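Local structure of C alpha-dehydrogenase (Sphingobium sp. SYK-6, 4YA6) at residues Asp64-Ala69 against Met112-Asn117. The protein is a short-chain dehydrogenase/reductase that binds NADH and probably carries out NAD-dependent oxidation of an alcohol substrate. Residues are numbered along the deposited sequence; the frame is centred on the assembly and turned at random.
Sequences DLTDRA and MDVNVN
Thr66 sits against the carboxylate of Asp113, its CB 3.3 Å from Asp113 OD2, and the two side chains meet nearly perpendicular. The CB of Thr66 is directed toward helix 105-133, and its methyl CG2, beside the backbone N, lies against the same carboxylate and also touches Val114 CG2 at 4.0 Å. Beside it, Leu65 CD2 packs on CG1, the other branch of Val114; the Val114 side chain also touches Val94.

The hydroxyl of Thr66 is turned back into its own loop. A chi1 of 71° tucks OG1 over its own backbone, where it donates to Asp64 OD1 over 2.8 Å. The backbone N of Thr66 reaches the same oxygen from the same face of the carboxylate, closing an Asx turn within the type I turn from Asp64 to Asp67. Both bonds grip OD1 and probably help hold the turn that leads into helix 68-81.

Polar links across the contact run through water. One molecule donates both to Thr66 O and to Asp113 OD1, the latter at 2.9 Å; Asn117 ND2, one turn on, donates to that same OD1 from 36° above the carboxylate plane. A second water lies in the guanidinium plane of Arg68, accepting from NH2 at 2.6 Å and donating to Asn117 OD1. The charge of Arg68 is met chiefly by Asp109 of the second subunit, while its NE bonds Asn121.

Asp64 and Leu65 both belong to the NADH site. Their loop follows strand 57-62, an outermost strand of the sheet within this chain, and leads, through the N-cap residue Asp67, into helix 68-81; its packing joins this NADH-binding loop of the Rossmann-type SDR fold to helix 105-133, which reaches the partner subunit.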
loop_
_atom_site.group_PDB
_atom_site.type_symbol
_atom_site.label_atom_id
_atom_site.label_comp_id
_atom_site.label_asym_id
_atom_site.label_seq_id
_atom_site.Cartn_x
_atom_site.Cartn_y
_atom_site.Cartn_z
ATOM N N ASP A 64 20.220 12.677 -2.851
ATOM C CA ASP A 64 18.799 12.746 -3.171
ATOM C C ASP A 64 18.354 11.344 -3.576
ATOM O O ASP A 64 18.673 10.883 -4.669
ATOM C CB ASP A 64 18.548 13.755 -4.297
ATOM C CG ASP A 64 17.074 13.894 -4.653
ATOM O OD1 ASP A 64 16.244 13.106 -4.151
ATOM O OD2 ASP A 64 16.747 14.795 -5.451
ATOM N N LEU A 65 17.623 10.664 -2.699
ATOM C CA LEU A 65 17.362 9.241 -2.899
ATOM C C LEU A 65 16.384 8.982 -4.049
ATOM O O LEU A 65 16.181 7.832 -4.440
ATOM C CB LEU A 65 16.845 8.604 -1.604
ATOM C CG LEU A 65 15.379 8.762 -1.202
ATOM C CD1 LEU A 65 15.136 8.013 0.102
ATOM C CD2 LEU A 65 14.978 10.217 -1.064
ATOM N N THR A 66 15.795 10.045 -4.595
ATOM C CA THR A 66 14.953 9.917 -5.784
ATOM C C THR A 66 15.804 9.878 -7.052
ATOM O O THR A 66 15.291 9.623 -8.144
ATOM C CB THR A 66 13.937 11.073 -5.906
ATOM O OG1 THR A 66 14.618 12.291 -6.235
ATOM C CG2 THR A 66 13.152 11.248 -4.609
ATOM N N ASP A 67 17.101 10.140 -6.898
ATOM C CA ASP A 67 18.056 10.083 -8.003
ATOM C C ASP A 67 18.718 8.709 -8.021
ATOM O O ASP A 67 19.615 8.433 -7.227
ATOM C CB ASP A 67 19.106 11.195 -7.866
ATOM C CG ASP A 67 20.021 11.310 -9.083
ATOM O OD1 ASP A 67 20.287 10.291 -9.755
ATOM O OD2 ASP A 67 20.487 12.435 -9.364
ATOM N N ARG A 68 18.273 7.853 -8.937
ATOM C CA ARG A 68 18.736 6.469 -8.995
ATOM C C ARG A 68 20.232 6.360 -9.274
ATOM O O ARG A 68 20.922 5.533 -8.672
ATOM C CB ARG A 68 17.945 5.704 -10.057
ATOM C CG ARG A 68 16.556 5.313 -9.584
ATOM C CD ARG A 68 15.598 5.045 -10.731
ATOM N NE ARG A 68 14.261 4.720 -10.238
ATOM C CZ ARG A 68 13.204 4.507 -11.014
ATOM N NH1 ARG A 68 13.312 4.583 -12.334
ATOM N NH2 ARG A 68 12.033 4.215 -10.467
ATOM N N ALA A 69 20.733 7.189 -10.183
ATOM C CA ALA A 69 22.151 7.179 -10.514
ATOM C C ALA A 69 22.982 7.575 -9.299
ATOM O O ALA A 69 23.991 6.942 -8.993
ATOM C CB ALA A 69 22.434 8.112 -11.681
ATOM N N MET A 112 5.195 10.663 -3.334
ATOM C CA MET A 112 5.342 9.347 -3.950
ATOM C C MET A 112 6.806 9.052 -4.271
ATOM O O MET A 112 7.293 7.946 -4.039
ATOM C CB MET A 112 4.505 9.253 -5.228
ATOM C CG MET A 112 3.033 9.001 -4.984
ATOM S SD MET A 112 2.714 7.312 -4.438
ATOM C CE MET A 112 1.246 7.579 -3.468
ATOM N N ASP A 113 7.503 10.047 -4.803
ATOM C CA ASP A 113 8.883 9.857 -5.235
ATOM C C ASP A 113 9.791 9.582 -4.038
ATOM O O ASP A 113 10.595 8.651 -4.057
ATOM C CB ASP A 113 9.372 11.086 -6.013
ATOM C CG ASP A 113 10.499 10.763 -6.984
ATOM O OD1 ASP A 113 10.788 9.570 -7.211
ATOM O OD2 ASP A 113 11.087 11.716 -7.539
ATOM N N VAL A 114 9.656 10.377 -2.984
ATOM C CA VAL A 114 10.502 10.198 -1.811
ATOM C C VAL A 114 10.121 8.946 -1.022
ATOM O O VAL A 114 10.975 8.111 -0.733
ATOM C CB VAL A 114 10.436 11.418 -0.870
ATOM C CG1 VAL A 114 11.285 11.182 0.377
ATOM C CG2 VAL A 114 10.907 12.668 -1.596
ATOM N N ASN A 115 8.843 8.816 -0.677
ATOM C CA ASN A 115 8.414 7.761 0.238
ATOM C C ASN A 115 8.366 6.378 -0.399
ATOM O O ASN A 115 8.654 5.385 0.265
ATOM C CB ASN A 115 7.042 8.097 0.826
ATOM C CG ASN A 115 7.090 9.282 1.769
ATOM O OD1 ASN A 115 8.149 9.873 1.984
ATOM N ND2 ASN A 115 5.941 9.642 2.330
ATOM N N VAL A 116 8.006 6.307 -1.678
ATOM C CA VAL A 116 7.888 5.015 -2.348
ATOM C C VAL A 116 9.084 4.749 -3.259
ATOM O O VAL A 116 9.776 3.750 -3.086
ATOM C CB VAL A 116 6.590 4.913 -3.166
ATOM C CG1 VAL A 116 6.406 3.492 -3.686
ATOM C CG2 VAL A 116 5.397 5.316 -2.311
ATOM N N ASN A 117 9.333 5.622 -4.229
ATOM C CA ASN A 117 10.462 5.411 -5.129
ATOM C C ASN A 117 11.785 5.454 -4.372
ATOM O O ASN A 117 12.729 4.751 -4.727
ATOM C CB ASN A 117 10.472 6.440 -6.260
ATOM C CG ASN A 117 9.544 6.065 -7.399
ATOM O OD1 ASN A 117 9.268 4.888 -7.633
ATOM N ND2 ASN A 117 9.065 7.069 -8.122
HETATM O O HOH W 1 13.035 8.116 -8.211
HETATM O O HOH W 2 11.552 3.646 -7.929
#